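Local atomic coordinates of peptide ABC transporter permease (Staphylococcus hominis, PDB entry 6EXS), a protein that probably imports peptides, including thioalcohol-conjugated malodour precursors, across the cell membrane as a POT-family member of the major facilitator superfamily. Residues A[265-270]-A[433-438]; A[453-456]-A[462-465]. One frame throughout, in Å; residues are numbered along the deposited sequence.

Contact 1 (A[265-270]-A[433-438]); sequences IIYFTT and MMSVWL
Tyr267 and Val436 mark the closest backbone approach of the two helices, with Tyr267 CA 7.1 Å from Val436 CA. The short helical segments run in broadly opposite directions, at 145° between their N-to-C directions. Their axes come no nearer than 10.2 Å, so side chains bridge the space between them. Helix 249-273 is probably the second of the two extra helices that bacterial POT transporters have between their six-helix bundles. It packs here on helix 430-451, by count the eleventh of the twelve core helices. Phe288 of helix 279-302 touches Phe268 and Val436, and Ile75 of helix 74-106 touches Tyr267 and Ser435.

Val436 supplies the central methyl. Its CB points toward 265-270. CG1 lies anti to the carbonyl carbon, at a chi1 of -59°, and this sends the methyl across to the other helix. There it rests against Tyr267, with Val436 CG1 3.7 Å from Tyr267 CB. The same methyl also sits over one face of the Phe268 ring, offset toward the rim. This second contact is looser, at 4.3 Å from Val436 CG1 to Phe268 CE2.

Ser435 meets Tyr267 beside this cluster. Its CB lies over one face of the phenol ring in a CH-pi contact, 27° off the ring normal, with Ser435 CB 3.8 Å from Tyr267 CE1.

The two hydroxyls do not bond each other, since Ser435 OG stays 3.9 Å from Tyr267 OH. Ser435 OG makes a weak hydrogen bond to Ala431 O on its own helix, and Tyr267 OH is hydrogen-bonded to a bound monoolein. The pairing is thus apolar and buried, resting on methyl, methylene and ring surfaces, and the phenol hydroxyl finds its partner in the lipid rather than in the opposite helix.

Contact 2 (A[453-456]-A[462-465]); sequences KLIK and NYFI
Ile455 sets its CG1 squarely over the ring of Tyr463, and this is the tight part of the contact. Ile455 CG1 lies 3.5 Å from the centroid of the Tyr463 ring, 5° off the ring normal, a well-centred CH-pi contact. All six ring carbons are close to it. CD1 carries on across the same ring toward the phenol end, with Ile455 CD1 4.1 Å from Tyr463 CZ. Tyr463 holds its CG anti to the backbone N, at a chi1 of 171°, which carries the ring across to the 3-10 and helical segment 453-456. This segment lies in the short connection between helices 430-451 and 460-479, by count the last two core helices. The contact packs it against the beginning of the final one.

Leu454 belongs to the looser side. It approaches the ring at an edge, near its plane, with Leu454 CB 4.0 Å from Tyr463 CD2. On this side the segment reaches the surface: Lys456 is exposed. Its NZ folds back and hydrogen-bonds Lys453 O, in the carbonyl plane and on a lone pair. Lys453 NZ forms a salt bridge with Asp250.

The buried phenol is held in two ways: aliphatic carbon lies over its ring face, and its hydroxyl is hydrogen-bonded to the side-chain amide oxygen of Gln304. Apolar packing joins the two segments, while the lysines keep their charged ends away from the ring.

How the contacts relate
Contact 1 comes first along the chain and contact 2 follows, since helix 430-451 leads into segment 453-456. The two do not touch: their centres are 30 Å apart and their nearest atoms about 18 Å. Helix 249-273 ties them indirectly. It carries 265-270 of contact 1, and its Asp250 forms a salt bridge with Lys453 of contact 2. Neither contact includes a residue of the peptide pocket. In contact 2 the side chain of Tyr463 is about 12 Å from the bound C3H, the conjugated peptide, and does not touch it. Its hydrogen-bond partner Gln304 lies in the chain between Gln302 and Gly305 of the pocket. Contact 1 instead meets a bound lipid.

Contact 1 (A[265-270]-A[433-438])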
# COMPACT_ATOMS: atom_id res chain seq x y z
N ILE A 265 16.03 8.41 5.46
CA ILE A 265 17.34 8.95 5.86
C ILE A 265 17.79 8.28 7.17
O ILE A 265 18.89 7.70 7.20
CB ILE A 265 17.39 10.51 5.92
CG1 ILE A 265 17.11 11.13 4.52
CG2 ILE A 265 18.73 11.01 6.51
CD1 ILE A 265 16.71 12.62 4.51
N ILE A 266 16.92 8.29 8.22
CA ILE A 266 17.17 7.67 9.53
C ILE A 266 17.56 6.19 9.38
O ILE A 266 18.50 5.74 10.03
CB ILE A 266 15.97 7.90 10.50
CG1 ILE A 266 15.85 9.39 10.91
CG2 ILE A 266 16.05 6.99 11.75
CD1 ILE A 266 14.48 9.81 11.49
N TYR A 267 16.85 5.46 8.50
CA TYR A 267 17.10 4.04 8.26
C TYR A 267 18.42 3.77 7.56
O TYR A 267 19.19 2.96 8.07
CB TYR A 267 15.92 3.37 7.53
CG TYR A 267 14.80 2.97 8.48
CD1 TYR A 267 14.84 1.76 9.16
CD2 TYR A 267 13.75 3.84 8.76
CE1 TYR A 267 13.85 1.41 10.07
CE2 TYR A 267 12.76 3.51 9.68
CZ TYR A 267 12.81 2.29 10.33
OH TYR A 267 11.83 1.95 11.22
N PHE A 268 18.70 4.45 6.44
CA PHE A 268 19.96 4.26 5.72
C PHE A 268 21.17 4.70 6.56
O PHE A 268 22.18 4.00 6.56
CB PHE A 268 19.95 4.90 4.32
CG PHE A 268 19.23 4.11 3.25
CD1 PHE A 268 19.79 2.95 2.71
CD2 PHE A 268 18.00 4.54 2.76
CE1 PHE A 268 19.11 2.22 1.73
CE2 PHE A 268 17.33 3.80 1.77
CZ PHE A 268 17.89 2.65 1.26
N THR A 269 21.03 5.81 7.32
CA THR A 269 22.08 6.35 8.21
C THR A 269 22.42 5.36 9.32
O THR A 269 23.60 5.06 9.50
CB THR A 269 21.70 7.75 8.72
OG1 THR A 269 21.47 8.61 7.60
CG2 THR A 269 22.77 8.36 9.61
N THR A 270 21.40 4.82 10.05
CA THR A 270 21.56 3.83 11.13
C THR A 270 22.31 2.57 10.66
O THR A 270 23.16 2.06 11.38
CB THR A 270 20.20 3.48 11.75
OG1 THR A 270 19.60 4.67 12.27
CG2 THR A 270 20.29 2.44 12.85
N MET A 433 15.59 -3.61 7.06
CA MET A 433 15.64 -3.64 5.60
C MET A 433 14.23 -3.87 5.04
O MET A 433 13.92 -3.40 3.94
CB MET A 433 16.61 -4.71 5.09
CG MET A 433 17.13 -4.46 3.69
SD MET A 433 18.19 -3.01 3.57
CE MET A 433 18.73 -3.15 1.89
N MET A 434 13.37 -4.58 5.81
CA MET A 434 11.96 -4.82 5.47
C MET A 434 11.21 -3.48 5.45
O MET A 434 10.30 -3.29 4.64
CB MET A 434 11.32 -5.79 6.47
CG MET A 434 11.54 -7.24 6.13
SD MET A 434 10.55 -8.34 7.17
CE MET A 434 9.01 -8.35 6.25
N SER A 435 11.64 -2.54 6.34
CA SER A 435 11.11 -1.18 6.46
C SER A 435 11.48 -0.30 5.27
O SER A 435 10.63 0.48 4.85
CB SER A 435 11.56 -0.52 7.76
OG SER A 435 10.94 -1.09 8.90
N VAL A 436 12.71 -0.42 4.71
CA VAL A 436 13.13 0.43 3.58
C VAL A 436 12.37 0.07 2.27
O VAL A 436 12.03 1.01 1.54
CB VAL A 436 14.66 0.58 3.33
CG1 VAL A 436 15.37 1.18 4.55
CG2 VAL A 436 15.32 -0.72 2.89
N TRP A 437 12.08 -1.22 1.97
CA TRP A 437 11.29 -1.54 0.77
C TRP A 437 9.81 -1.08 0.95
O TRP A 437 9.18 -0.64 -0.00
CB TRP A 437 11.42 -3.01 0.29
CG TRP A 437 10.28 -3.47 -0.59
CD1 TRP A 437 9.26 -4.30 -0.23
CD2 TRP A 437 9.96 -2.99 -1.91
NE1 TRP A 437 8.33 -4.38 -1.24
CE2 TRP A 437 8.73 -3.58 -2.29
CE3 TRP A 437 10.57 -2.09 -2.80
CZ2 TRP A 437 8.14 -3.35 -3.54
CZ3 TRP A 437 9.97 -1.83 -4.03
CH2 TRP A 437 8.77 -2.47 -4.39
N LEU A 438 9.30 -1.14 2.19
CA LEU A 438 7.96 -0.68 2.55
C LEU A 438 7.90 0.86 2.49
O LEU A 438 6.87 1.43 2.11
CB LEU A 438 7.64 -1.19 3.96
CG LEU A 438 6.18 -1.31 4.38
CD1 LEU A 438 5.38 -2.21 3.42
CD2 LEU A 438 6.09 -1.90 5.74

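Contact 2 (A[453-456]-A[462-465])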
# COMPACT_ATOMS: atom_id res chain seq x y z
N LYS A 453 -0.90 19.13 -5.23
CA LYS A 453 -1.11 20.58 -5.21
C LYS A 453 -0.50 21.27 -6.45
O LYS A 453 -0.76 22.45 -6.66
CB LYS A 453 -0.57 21.21 -3.92
CG LYS A 453 -1.27 20.75 -2.65
CD LYS A 453 -0.51 21.14 -1.40
CE LYS A 453 -1.31 20.86 -0.15
NZ LYS A 453 -0.55 21.22 1.08
N LEU A 454 0.30 20.55 -7.27
CA LEU A 454 0.92 21.09 -8.48
C LEU A 454 0.00 21.05 -9.71
O LEU A 454 0.29 21.75 -10.69
CB LEU A 454 2.24 20.35 -8.80
CG LEU A 454 3.47 20.81 -8.06
CD1 LEU A 454 4.52 19.73 -8.07
CD2 LEU A 454 4.04 22.09 -8.65
N ILE A 455 -1.08 20.24 -9.67
CA ILE A 455 -2.06 20.06 -10.76
C ILE A 455 -2.73 21.40 -11.17
O ILE A 455 -2.84 21.66 -12.37
CB ILE A 455 -3.10 18.95 -10.41
CG1 ILE A 455 -2.39 17.57 -10.27
CG2 ILE A 455 -4.25 18.90 -11.45
CD1 ILE A 455 -3.15 16.48 -9.44
N LYS A 456 -3.14 22.24 -10.19
CA LYS A 456 -3.75 23.54 -10.47
C LYS A 456 -2.73 24.54 -11.08
O LYS A 456 -3.00 25.00 -12.20
CB LYS A 456 -4.52 24.15 -9.27
CG LYS A 456 -4.25 23.48 -7.92
CD LYS A 456 -4.76 24.27 -6.72
CE LYS A 456 -4.22 23.70 -5.42
NZ LYS A 456 -2.77 23.99 -5.23
N ASN A 462 0.20 19.17 -18.27
CA ASN A 462 1.61 19.51 -18.08
C ASN A 462 2.15 18.76 -16.88
O ASN A 462 3.32 18.38 -16.89
CB ASN A 462 1.80 21.01 -17.90
CG ASN A 462 1.35 21.88 -19.04
OD1 ASN A 462 0.95 21.42 -20.12
ND2 ASN A 462 1.41 23.18 -18.83
N TYR A 463 1.30 18.52 -15.85
CA TYR A 463 1.63 17.76 -14.64
C TYR A 463 2.01 16.29 -15.00
O TYR A 463 3.02 15.81 -14.51
CB TYR A 463 0.46 17.83 -13.64
CG TYR A 463 0.56 16.91 -12.44
CD1 TYR A 463 0.02 15.63 -12.47
CD2 TYR A 463 1.12 17.36 -11.24
CE1 TYR A 463 0.08 14.79 -11.35
CE2 TYR A 463 1.16 16.54 -10.11
CZ TYR A 463 0.65 15.25 -10.18
OH TYR A 463 0.68 14.43 -9.08
N PHE A 464 1.22 15.61 -15.85
CA PHE A 464 1.49 14.25 -16.30
C PHE A 464 2.80 14.18 -17.10
O PHE A 464 3.57 13.24 -16.90
CB PHE A 464 0.33 13.68 -17.15
CG PHE A 464 -0.96 13.34 -16.44
CD1 PHE A 464 -0.97 12.46 -15.36
CD2 PHE A 464 -2.17 13.83 -16.90
CE1 PHE A 464 -2.16 12.14 -14.72
CE2 PHE A 464 -3.37 13.48 -16.27
CZ PHE A 464 -3.36 12.65 -15.17
N ILE A 465 3.06 15.18 -17.97
CA ILE A 465 4.27 15.24 -18.78
C ILE A 465 5.50 15.51 -17.90
O ILE A 465 6.50 14.81 -18.02
CB ILE A 465 4.14 16.20 -20.00
CG1 ILE A 465 2.98 15.77 -20.92
CG2 ILE A 465 5.46 16.29 -20.82
CD1 ILE A 465 2.35 16.89 -21.76